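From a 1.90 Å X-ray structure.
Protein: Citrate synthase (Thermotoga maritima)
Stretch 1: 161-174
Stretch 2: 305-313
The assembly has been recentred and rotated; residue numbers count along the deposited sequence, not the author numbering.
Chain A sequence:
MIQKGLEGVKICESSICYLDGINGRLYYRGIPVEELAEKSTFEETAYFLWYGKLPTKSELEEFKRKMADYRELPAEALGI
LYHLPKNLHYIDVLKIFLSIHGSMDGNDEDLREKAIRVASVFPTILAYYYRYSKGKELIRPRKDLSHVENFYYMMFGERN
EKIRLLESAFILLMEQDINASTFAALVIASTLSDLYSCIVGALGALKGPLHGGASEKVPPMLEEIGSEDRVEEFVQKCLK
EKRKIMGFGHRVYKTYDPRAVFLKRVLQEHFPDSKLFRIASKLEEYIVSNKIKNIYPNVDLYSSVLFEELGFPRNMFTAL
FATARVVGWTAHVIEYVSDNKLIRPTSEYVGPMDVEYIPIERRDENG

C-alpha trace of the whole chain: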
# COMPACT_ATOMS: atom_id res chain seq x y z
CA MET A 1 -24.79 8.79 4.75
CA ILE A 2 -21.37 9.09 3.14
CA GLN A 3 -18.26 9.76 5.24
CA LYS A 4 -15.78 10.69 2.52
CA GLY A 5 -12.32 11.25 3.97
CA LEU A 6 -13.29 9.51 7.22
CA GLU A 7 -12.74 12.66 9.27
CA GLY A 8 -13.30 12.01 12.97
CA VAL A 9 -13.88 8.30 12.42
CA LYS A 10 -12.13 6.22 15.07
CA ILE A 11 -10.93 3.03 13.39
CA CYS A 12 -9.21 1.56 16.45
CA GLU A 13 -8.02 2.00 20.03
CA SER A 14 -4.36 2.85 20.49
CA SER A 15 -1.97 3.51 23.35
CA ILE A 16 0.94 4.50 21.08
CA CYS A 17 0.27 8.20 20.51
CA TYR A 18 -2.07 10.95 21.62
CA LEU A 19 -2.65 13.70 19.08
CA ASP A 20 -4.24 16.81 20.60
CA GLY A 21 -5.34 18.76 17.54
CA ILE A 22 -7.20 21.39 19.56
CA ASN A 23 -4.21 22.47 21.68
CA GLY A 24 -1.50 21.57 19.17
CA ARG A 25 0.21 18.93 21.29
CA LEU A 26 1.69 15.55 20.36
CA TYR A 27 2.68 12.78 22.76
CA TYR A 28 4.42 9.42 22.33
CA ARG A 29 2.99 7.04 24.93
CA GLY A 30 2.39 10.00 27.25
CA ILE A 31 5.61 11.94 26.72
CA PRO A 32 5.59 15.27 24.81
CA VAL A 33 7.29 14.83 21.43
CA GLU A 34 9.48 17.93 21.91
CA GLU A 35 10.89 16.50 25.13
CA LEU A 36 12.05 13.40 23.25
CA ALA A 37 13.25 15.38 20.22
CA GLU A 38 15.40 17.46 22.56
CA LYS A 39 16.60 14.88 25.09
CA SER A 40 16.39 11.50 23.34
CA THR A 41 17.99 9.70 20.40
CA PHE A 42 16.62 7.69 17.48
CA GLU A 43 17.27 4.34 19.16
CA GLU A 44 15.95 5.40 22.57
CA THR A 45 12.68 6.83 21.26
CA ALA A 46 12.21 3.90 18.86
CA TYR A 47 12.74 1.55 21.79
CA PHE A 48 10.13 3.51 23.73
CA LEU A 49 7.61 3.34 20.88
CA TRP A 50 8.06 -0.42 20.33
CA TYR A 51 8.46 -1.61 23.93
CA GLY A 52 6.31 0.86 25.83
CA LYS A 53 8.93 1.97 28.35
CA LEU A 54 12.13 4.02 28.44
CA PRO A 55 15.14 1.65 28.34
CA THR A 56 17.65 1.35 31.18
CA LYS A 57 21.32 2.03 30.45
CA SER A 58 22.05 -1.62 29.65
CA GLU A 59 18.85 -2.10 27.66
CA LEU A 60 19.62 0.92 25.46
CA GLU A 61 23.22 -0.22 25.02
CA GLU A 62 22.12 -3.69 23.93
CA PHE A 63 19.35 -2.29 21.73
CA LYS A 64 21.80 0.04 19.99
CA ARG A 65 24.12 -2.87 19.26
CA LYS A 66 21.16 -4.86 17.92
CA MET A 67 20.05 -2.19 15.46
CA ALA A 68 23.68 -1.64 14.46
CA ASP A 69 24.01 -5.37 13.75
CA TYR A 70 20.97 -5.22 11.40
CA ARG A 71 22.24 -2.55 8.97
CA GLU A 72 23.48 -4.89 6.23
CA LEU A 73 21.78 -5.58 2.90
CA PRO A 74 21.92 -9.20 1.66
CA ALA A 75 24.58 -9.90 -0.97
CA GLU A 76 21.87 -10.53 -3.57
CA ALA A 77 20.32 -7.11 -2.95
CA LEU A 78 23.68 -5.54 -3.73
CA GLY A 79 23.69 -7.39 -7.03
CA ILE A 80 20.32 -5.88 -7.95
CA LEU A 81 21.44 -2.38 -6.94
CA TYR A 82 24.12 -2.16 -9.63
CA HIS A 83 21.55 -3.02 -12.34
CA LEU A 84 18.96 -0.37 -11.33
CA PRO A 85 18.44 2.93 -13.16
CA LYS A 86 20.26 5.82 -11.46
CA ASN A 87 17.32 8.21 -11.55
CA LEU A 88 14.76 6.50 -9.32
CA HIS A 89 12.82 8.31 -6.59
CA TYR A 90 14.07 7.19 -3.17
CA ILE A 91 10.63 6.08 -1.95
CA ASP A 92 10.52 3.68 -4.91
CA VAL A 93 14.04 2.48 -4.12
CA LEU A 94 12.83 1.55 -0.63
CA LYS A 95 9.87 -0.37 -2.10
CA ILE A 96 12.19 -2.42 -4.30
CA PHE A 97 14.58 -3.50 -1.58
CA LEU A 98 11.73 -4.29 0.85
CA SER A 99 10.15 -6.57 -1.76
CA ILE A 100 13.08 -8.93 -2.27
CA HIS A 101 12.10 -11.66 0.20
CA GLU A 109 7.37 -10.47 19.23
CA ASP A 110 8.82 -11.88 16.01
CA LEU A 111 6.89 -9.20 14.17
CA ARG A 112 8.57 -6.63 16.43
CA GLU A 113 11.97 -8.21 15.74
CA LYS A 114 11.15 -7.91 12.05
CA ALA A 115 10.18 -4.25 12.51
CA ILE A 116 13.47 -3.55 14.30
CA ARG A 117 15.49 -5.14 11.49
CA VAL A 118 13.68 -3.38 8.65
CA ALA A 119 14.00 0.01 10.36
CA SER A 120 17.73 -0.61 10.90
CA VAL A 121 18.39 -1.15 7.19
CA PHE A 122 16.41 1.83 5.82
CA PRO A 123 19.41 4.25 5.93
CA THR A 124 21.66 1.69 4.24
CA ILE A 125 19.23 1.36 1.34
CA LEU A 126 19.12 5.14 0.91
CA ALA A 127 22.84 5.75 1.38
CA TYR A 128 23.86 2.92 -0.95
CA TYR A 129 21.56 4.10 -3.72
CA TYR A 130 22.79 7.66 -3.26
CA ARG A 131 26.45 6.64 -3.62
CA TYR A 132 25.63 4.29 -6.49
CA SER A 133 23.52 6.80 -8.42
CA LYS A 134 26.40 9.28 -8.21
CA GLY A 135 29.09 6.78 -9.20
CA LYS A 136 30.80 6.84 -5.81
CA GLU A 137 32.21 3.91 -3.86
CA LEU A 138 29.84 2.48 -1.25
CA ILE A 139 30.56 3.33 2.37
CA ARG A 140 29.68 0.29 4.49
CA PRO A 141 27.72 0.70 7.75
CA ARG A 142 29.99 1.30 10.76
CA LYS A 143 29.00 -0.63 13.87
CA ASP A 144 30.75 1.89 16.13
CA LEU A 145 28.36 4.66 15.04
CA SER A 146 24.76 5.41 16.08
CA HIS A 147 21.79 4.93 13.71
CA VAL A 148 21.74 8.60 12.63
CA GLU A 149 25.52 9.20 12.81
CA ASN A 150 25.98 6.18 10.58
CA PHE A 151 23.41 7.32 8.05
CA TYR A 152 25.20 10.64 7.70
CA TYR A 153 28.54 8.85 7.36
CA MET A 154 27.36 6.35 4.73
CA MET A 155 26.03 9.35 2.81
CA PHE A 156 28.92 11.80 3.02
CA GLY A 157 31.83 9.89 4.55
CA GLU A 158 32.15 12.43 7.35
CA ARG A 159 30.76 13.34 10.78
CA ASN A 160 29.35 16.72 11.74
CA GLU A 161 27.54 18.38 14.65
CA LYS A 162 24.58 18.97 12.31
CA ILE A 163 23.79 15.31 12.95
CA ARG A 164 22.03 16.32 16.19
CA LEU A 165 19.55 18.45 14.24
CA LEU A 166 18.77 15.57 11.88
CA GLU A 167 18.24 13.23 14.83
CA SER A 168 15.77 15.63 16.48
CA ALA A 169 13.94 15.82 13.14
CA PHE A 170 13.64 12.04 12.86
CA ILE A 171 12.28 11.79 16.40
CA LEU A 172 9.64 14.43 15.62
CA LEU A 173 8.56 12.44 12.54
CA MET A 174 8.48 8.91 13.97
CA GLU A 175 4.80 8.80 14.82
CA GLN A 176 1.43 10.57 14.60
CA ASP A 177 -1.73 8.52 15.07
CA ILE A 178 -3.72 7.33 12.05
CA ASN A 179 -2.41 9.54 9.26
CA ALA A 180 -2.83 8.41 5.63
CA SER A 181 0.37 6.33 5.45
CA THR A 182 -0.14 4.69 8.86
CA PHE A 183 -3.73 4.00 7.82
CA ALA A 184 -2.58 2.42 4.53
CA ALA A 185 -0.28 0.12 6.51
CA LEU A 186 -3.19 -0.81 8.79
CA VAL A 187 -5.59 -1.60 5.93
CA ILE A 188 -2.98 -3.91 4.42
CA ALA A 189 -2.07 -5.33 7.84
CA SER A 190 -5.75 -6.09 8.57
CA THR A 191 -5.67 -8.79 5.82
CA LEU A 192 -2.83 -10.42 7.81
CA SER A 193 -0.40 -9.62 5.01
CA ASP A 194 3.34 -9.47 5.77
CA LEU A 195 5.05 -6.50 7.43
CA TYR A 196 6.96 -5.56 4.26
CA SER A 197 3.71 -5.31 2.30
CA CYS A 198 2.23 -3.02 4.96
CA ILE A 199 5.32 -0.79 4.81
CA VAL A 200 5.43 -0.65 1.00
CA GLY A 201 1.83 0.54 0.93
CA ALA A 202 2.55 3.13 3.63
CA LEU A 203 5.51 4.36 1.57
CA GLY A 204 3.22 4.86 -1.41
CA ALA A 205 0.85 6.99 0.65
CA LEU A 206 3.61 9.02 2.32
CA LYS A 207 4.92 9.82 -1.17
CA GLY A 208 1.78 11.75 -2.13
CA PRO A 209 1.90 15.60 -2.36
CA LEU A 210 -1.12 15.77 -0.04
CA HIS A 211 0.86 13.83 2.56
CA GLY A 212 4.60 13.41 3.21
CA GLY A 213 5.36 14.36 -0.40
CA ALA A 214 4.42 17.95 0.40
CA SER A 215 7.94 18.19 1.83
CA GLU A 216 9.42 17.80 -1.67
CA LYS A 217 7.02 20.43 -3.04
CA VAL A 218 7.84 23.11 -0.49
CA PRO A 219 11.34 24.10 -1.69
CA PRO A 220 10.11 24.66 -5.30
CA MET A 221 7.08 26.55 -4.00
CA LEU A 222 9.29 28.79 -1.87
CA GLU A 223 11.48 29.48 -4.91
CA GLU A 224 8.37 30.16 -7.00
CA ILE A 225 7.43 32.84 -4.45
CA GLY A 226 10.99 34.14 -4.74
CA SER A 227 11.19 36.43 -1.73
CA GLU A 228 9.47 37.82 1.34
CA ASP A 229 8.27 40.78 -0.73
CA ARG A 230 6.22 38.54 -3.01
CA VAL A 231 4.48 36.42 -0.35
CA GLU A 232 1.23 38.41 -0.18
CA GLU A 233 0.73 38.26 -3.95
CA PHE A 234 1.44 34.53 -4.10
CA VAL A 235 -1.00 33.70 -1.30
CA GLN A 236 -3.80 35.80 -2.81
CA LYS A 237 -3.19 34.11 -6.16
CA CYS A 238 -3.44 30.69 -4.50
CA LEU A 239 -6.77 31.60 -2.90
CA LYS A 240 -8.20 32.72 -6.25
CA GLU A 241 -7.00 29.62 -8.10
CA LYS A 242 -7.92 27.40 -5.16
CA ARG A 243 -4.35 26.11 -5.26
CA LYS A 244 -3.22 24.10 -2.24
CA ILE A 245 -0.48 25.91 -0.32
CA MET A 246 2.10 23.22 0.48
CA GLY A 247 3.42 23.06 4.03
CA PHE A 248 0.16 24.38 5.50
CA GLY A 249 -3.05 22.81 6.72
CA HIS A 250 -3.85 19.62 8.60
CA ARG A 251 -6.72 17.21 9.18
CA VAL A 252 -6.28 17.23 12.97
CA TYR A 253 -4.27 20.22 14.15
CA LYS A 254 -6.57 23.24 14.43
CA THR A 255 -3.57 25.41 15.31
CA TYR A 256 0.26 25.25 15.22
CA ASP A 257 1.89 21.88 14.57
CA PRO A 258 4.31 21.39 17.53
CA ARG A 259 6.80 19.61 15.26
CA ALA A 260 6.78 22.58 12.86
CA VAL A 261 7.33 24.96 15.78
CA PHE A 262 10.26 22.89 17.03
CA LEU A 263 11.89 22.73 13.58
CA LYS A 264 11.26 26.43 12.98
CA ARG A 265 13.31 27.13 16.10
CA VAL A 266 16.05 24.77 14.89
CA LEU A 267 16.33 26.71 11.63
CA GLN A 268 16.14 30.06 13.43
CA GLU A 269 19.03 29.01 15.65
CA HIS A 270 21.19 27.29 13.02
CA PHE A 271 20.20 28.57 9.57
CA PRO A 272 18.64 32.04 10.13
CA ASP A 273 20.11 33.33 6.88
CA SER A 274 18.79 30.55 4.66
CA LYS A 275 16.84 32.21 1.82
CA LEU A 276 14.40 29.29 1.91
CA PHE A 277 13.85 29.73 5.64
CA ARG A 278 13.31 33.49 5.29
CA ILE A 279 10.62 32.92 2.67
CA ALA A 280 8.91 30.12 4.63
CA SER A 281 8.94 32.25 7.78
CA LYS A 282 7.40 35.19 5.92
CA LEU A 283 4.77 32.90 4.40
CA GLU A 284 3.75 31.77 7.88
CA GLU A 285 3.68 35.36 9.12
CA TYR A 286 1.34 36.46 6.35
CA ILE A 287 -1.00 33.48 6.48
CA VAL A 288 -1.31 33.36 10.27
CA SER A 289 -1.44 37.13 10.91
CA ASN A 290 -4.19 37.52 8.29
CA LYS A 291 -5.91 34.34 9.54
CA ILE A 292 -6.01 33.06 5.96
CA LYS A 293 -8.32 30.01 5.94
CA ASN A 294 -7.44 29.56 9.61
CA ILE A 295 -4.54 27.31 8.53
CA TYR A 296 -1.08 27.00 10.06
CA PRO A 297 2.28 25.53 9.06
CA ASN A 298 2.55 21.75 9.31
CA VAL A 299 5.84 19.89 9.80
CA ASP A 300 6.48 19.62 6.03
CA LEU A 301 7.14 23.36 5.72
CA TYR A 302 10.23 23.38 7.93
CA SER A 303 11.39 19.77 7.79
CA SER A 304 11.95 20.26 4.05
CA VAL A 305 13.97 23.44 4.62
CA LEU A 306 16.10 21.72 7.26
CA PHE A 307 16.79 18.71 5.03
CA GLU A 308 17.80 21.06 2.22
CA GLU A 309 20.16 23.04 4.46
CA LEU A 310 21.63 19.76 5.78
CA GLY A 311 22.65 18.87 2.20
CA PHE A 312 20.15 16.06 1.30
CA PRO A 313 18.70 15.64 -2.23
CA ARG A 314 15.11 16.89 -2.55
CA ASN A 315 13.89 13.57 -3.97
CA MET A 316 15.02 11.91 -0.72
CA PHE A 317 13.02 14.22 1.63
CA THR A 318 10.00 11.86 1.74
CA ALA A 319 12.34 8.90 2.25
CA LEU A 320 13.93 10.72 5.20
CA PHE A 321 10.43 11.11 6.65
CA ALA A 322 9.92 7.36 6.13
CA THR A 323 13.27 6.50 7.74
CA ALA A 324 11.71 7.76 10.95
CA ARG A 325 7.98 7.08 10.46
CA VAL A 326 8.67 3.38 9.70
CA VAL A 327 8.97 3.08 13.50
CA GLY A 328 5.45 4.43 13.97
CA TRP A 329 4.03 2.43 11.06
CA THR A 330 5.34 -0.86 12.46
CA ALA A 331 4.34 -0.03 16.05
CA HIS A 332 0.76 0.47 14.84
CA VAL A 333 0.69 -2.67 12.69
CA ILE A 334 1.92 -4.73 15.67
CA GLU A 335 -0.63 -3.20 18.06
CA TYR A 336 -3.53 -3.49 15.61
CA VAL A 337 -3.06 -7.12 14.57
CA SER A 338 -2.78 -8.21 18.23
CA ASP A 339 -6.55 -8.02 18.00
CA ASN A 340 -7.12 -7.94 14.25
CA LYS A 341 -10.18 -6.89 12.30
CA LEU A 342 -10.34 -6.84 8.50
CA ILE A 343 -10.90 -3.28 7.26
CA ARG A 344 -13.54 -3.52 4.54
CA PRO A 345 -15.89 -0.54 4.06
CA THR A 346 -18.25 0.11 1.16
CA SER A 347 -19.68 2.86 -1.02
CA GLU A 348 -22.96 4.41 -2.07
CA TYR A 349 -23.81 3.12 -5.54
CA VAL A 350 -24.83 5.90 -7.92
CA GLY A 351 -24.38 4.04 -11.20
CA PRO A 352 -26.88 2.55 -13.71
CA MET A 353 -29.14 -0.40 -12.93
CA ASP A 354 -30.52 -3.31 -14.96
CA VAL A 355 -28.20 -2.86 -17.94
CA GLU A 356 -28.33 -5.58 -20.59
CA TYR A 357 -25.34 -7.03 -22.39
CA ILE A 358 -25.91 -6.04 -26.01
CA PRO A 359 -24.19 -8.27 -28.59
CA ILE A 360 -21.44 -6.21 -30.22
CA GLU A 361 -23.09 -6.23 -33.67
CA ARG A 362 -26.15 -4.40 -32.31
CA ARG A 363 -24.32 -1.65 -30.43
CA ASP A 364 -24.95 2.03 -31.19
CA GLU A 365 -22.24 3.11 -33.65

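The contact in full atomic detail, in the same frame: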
# COMPACT_ATOMS: atom_id res chain seq x y z
N GLU A 161 28.44 18.04 13.56
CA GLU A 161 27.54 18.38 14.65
C GLU A 161 26.09 18.51 14.18
O GLU A 161 25.15 18.34 14.97
CB GLU A 161 27.98 19.70 15.30
CG GLU A 161 27.10 20.17 16.44
CD GLU A 161 27.39 21.60 16.84
OE1 GLU A 161 27.68 22.42 15.94
OE2 GLU A 161 27.32 21.91 18.05
N LYS A 162 25.91 18.82 12.90
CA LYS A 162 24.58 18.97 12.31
C LYS A 162 23.76 17.70 12.49
O LYS A 162 22.53 17.72 12.38
CB LYS A 162 24.71 19.31 10.83
CG LYS A 162 24.91 20.80 10.55
CD LYS A 162 25.84 21.05 9.37
CE LYS A 162 25.68 20.01 8.27
NZ LYS A 162 25.91 20.60 6.92
N ILE A 163 24.44 16.60 12.76
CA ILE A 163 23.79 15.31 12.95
C ILE A 163 22.71 15.39 14.03
O ILE A 163 21.64 14.79 13.89
CB ILE A 163 24.83 14.23 13.33
CG1 ILE A 163 25.72 13.93 12.12
CG2 ILE A 163 24.14 12.97 13.83
CD1 ILE A 163 26.91 13.02 12.41
N ARG A 164 22.98 16.14 15.09
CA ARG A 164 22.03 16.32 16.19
C ARG A 164 20.69 16.88 15.72
O ARG A 164 19.62 16.52 16.20
CB ARG A 164 22.66 17.27 17.21
CG ARG A 164 23.89 16.66 17.89
CD ARG A 164 24.36 17.51 19.08
NE ARG A 164 25.63 17.00 19.60
CZ ARG A 164 25.57 16.06 20.57
NH1 ARG A 164 24.40 15.63 21.00
NH2 ARG A 164 26.70 15.56 21.08
N LEU A 165 20.76 17.81 14.77
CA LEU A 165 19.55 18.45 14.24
C LEU A 165 18.74 17.42 13.45
O LEU A 165 17.51 17.37 13.56
CB LEU A 165 19.94 19.63 13.34
CG LEU A 165 20.92 20.64 13.95
CD1 LEU A 165 21.13 21.80 12.99
CD2 LEU A 165 20.40 21.13 15.30
N LEU A 166 19.43 16.60 12.66
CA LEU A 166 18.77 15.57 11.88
C LEU A 166 18.10 14.55 12.80
O LEU A 166 16.99 14.10 12.54
CB LEU A 166 19.77 14.85 10.96
CG LEU A 166 19.22 13.68 10.15
CD1 LEU A 166 18.05 14.15 9.29
CD2 LEU A 166 20.31 13.09 9.27
N GLU A 167 18.79 14.19 13.88
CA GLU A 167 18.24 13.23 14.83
C GLU A 167 16.96 13.76 15.48
O GLU A 167 15.97 13.03 15.61
CB GLU A 167 19.29 12.89 15.90
CG GLU A 167 18.83 11.86 16.92
CD GLU A 167 19.94 10.87 17.28
OE1 GLU A 167 21.10 11.31 17.44
OE2 GLU A 167 19.64 9.67 17.40
N SER A 168 16.97 15.03 15.88
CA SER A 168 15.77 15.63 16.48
C SER A 168 14.63 15.57 15.47
O SER A 168 13.49 15.27 15.82
CB SER A 168 16.03 17.09 16.87
OG SER A 168 16.91 17.19 17.97
N ALA A 169 14.94 15.85 14.20
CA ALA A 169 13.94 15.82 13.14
C ALA A 169 13.32 14.44 12.99
O ALA A 169 12.10 14.30 12.87
CB ALA A 169 14.56 16.27 11.82
N PHE A 170 14.16 13.40 12.99
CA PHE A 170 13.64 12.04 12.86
C PHE A 170 12.68 11.73 14.00
O PHE A 170 11.59 11.20 13.79
CB PHE A 170 14.78 11.02 12.86
CG PHE A 170 15.52 10.92 11.56
CD1 PHE A 170 14.86 11.05 10.34
CD2 PHE A 170 16.88 10.61 11.55
CE1 PHE A 170 15.53 10.88 9.14
CE2 PHE A 170 17.57 10.43 10.35
CZ PHE A 170 16.89 10.57 9.14
N ILE A 171 13.10 12.04 15.22
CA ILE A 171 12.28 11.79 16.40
C ILE A 171 10.91 12.46 16.26
O ILE A 171 9.88 11.85 16.55
CB ILE A 171 12.99 12.29 17.68
CG1 ILE A 171 14.28 11.49 17.89
CG2 ILE A 171 12.07 12.14 18.89
CD1 ILE A 171 15.14 12.00 19.03
N LEU A 172 10.89 13.71 15.80
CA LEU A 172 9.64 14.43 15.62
C LEU A 172 8.72 13.79 14.57
O LEU A 172 7.50 13.93 14.64
CB LEU A 172 9.92 15.87 15.18
CG LEU A 172 10.55 16.82 16.19
CD1 LEU A 172 10.91 18.14 15.51
CD2 LEU A 172 9.58 17.06 17.34
N LEU A 173 9.31 13.07 13.62
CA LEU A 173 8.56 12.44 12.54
C LEU A 173 8.26 10.95 12.70
O LEU A 173 7.62 10.35 11.84
CB LEU A 173 9.31 12.64 11.22
CG LEU A 173 9.55 14.07 10.73
CD1 LEU A 173 10.64 14.08 9.66
CD2 LEU A 173 8.24 14.64 10.19
N MET A 174 8.71 10.34 13.79
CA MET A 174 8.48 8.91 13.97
C MET A 174 7.04 8.44 14.04
O MET A 174 6.71 7.36 13.55
CB MET A 174 9.19 8.40 15.22
CG MET A 174 10.67 8.19 15.08
SD MET A 174 11.32 7.41 16.56
CE MET A 174 13.06 7.38 16.16
N VAL A 305 12.92 22.43 4.63
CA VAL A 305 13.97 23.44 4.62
C VAL A 305 15.20 22.93 5.38
O VAL A 305 16.33 23.13 4.93
CB VAL A 305 13.47 24.77 5.26
CG1 VAL A 305 14.62 25.78 5.34
CG2 VAL A 305 12.35 25.36 4.40
N LEU A 306 14.98 22.26 6.50
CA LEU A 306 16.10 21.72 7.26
C LEU A 306 16.87 20.68 6.44
O LEU A 306 18.10 20.73 6.36
CB LEU A 306 15.62 21.08 8.57
CG LEU A 306 16.72 20.41 9.41
CD1 LEU A 306 17.76 21.46 9.80
CD2 LEU A 306 16.13 19.76 10.66
N PHE A 307 16.15 19.74 5.83
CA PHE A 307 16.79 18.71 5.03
C PHE A 307 17.62 19.33 3.90
O PHE A 307 18.71 18.85 3.58
CB PHE A 307 15.76 17.74 4.44
CG PHE A 307 15.02 16.94 5.49
CD1 PHE A 307 15.63 16.62 6.70
CD2 PHE A 307 13.73 16.47 5.24
CE1 PHE A 307 14.96 15.85 7.65
CE2 PHE A 307 13.06 15.70 6.19
CZ PHE A 307 13.68 15.39 7.39
N GLU A 308 17.09 20.38 3.29
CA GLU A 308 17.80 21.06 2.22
C GLU A 308 19.09 21.66 2.77
O GLU A 308 20.17 21.46 2.20
CB GLU A 308 16.93 22.18 1.63
CG GLU A 308 17.68 23.09 0.65
CD GLU A 308 17.41 22.76 -0.81
OE1 GLU A 308 16.94 21.63 -1.10
OE2 GLU A 308 17.69 23.62 -1.67
N GLU A 309 18.98 22.40 3.87
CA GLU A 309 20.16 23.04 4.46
C GLU A 309 21.19 22.02 4.96
O GLU A 309 22.37 22.31 5.08
CB GLU A 309 19.74 23.98 5.60
CG GLU A 309 18.86 25.17 5.15
CD GLU A 309 19.53 26.01 4.08
OE1 GLU A 309 20.75 26.12 4.08
OE2 GLU A 309 18.81 26.60 3.27
N LEU A 310 20.70 20.79 5.30
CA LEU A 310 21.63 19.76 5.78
C LEU A 310 22.35 19.06 4.62
O LEU A 310 23.19 18.19 4.81
CB LEU A 310 20.86 18.72 6.58
CG LEU A 310 20.39 19.20 7.94
CD1 LEU A 310 19.69 18.06 8.72
CD2 LEU A 310 21.54 19.70 8.82
N GLY A 311 21.93 19.39 3.38
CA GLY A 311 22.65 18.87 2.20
C GLY A 311 22.01 17.60 1.56
O GLY A 311 22.67 16.96 0.75
N PHE A 312 20.78 17.24 1.90
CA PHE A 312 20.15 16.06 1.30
C PHE A 312 19.41 16.39 0.00
O PHE A 312 18.86 17.49 -0.14
CB PHE A 312 19.17 15.42 2.28
CG PHE A 312 19.83 14.78 3.46
CD1 PHE A 312 20.25 13.46 3.40
CD2 PHE A 312 20.06 15.50 4.63
CE1 PHE A 312 20.90 12.86 4.49
CE2 PHE A 312 20.71 14.92 5.72
CZ PHE A 312 21.12 13.59 5.65
N PRO A 313 19.38 15.45 -0.95
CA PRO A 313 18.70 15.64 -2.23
C PRO A 313 17.19 15.77 -1.99
O PRO A 313 16.64 15.05 -1.15
CB PRO A 313 19.02 14.36 -3.01
CG PRO A 313 19.86 13.42 -2.21
CD PRO A 313 20.04 14.13 -0.90

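Two helical segments far apart in sequence pack against each other here, running roughly antiparallel, with 151° between their N-to-C directions and axes 10.9 Å apart at closest approach. No hydrogen bond joins them; the contact is made by apolar side chains, and it buries 425 Å² in all.

Leu166 is the hub. Its CA-to-CB bond points sideways, yet its chi1 of 176° (t) and chi2 of 57° (p) bring the end of the side chain nearer the other segment, where it meets three residues. Leu166 CD1 lies 3.9 Å from Phe307 CE1, Leu166 CD2 lies 3.7 Å from Phe312 CZ, and Leu166 CB is 3.9 Å from Leu310 CD1. A branched, wholly apolar side chain suits this place because its two methyls can reach two different aromatic rings at once.

Phe307 uses the same strategy from the other side. Its CA-to-CB bond is also sideways, but with chi1 of -65° (m) the end of the side chain comes nearer the first helix, where it spans two turns. Leu173 CD1 approaches the ring edge, 4.0 Å from Phe307 CZ, and Ala169 CB is 4.2 Å from Phe307 CE1. Ala169 points toward the partner, and Ala169 CB also packs 4.0 Å from Leu306 CD2; the short side chain leaves room for Leu306 to pack close to the helix backbone. Leu306, in the same t, p conformation as Leu166, also places its CD2 4.0 Å from the backbone atom Leu165 O.

Leu310 has the largest area covered by the other stretch. With chi1 of -72° (m) and chi2 of -176° (t), its end bends nearer the first segment, and its methyls divide between two residues one turn apart: CD1 packs on Leu166, while Leu310 CD2 sits 3.8 Å from Lys162 CB. Lys162, with chi1 of -85° (m) and an off-well chi2 of 144°, suits a partly exposed border: its aliphatic portion covers the leucine, and NZ makes no hydrogen bond across the contact.

Gly311 is the first residue to leave helical phi/psi, in a Schellman motif. Its phi of 97° would jam a CB against the preceding carbonyl oxygen, which by itself calls for glycine. The motif's two bonds back into the last turn, Phe312 N to Phe307 O (3.1 Å) and Gly311 N to Glu308 O (3.0 Å), secure the reversal. Beyond it the chain is extended, and Phe312, with its CA-to-CB bond toward the first helix and chi1 of -69° (m), returns an aromatic ring to Leu166.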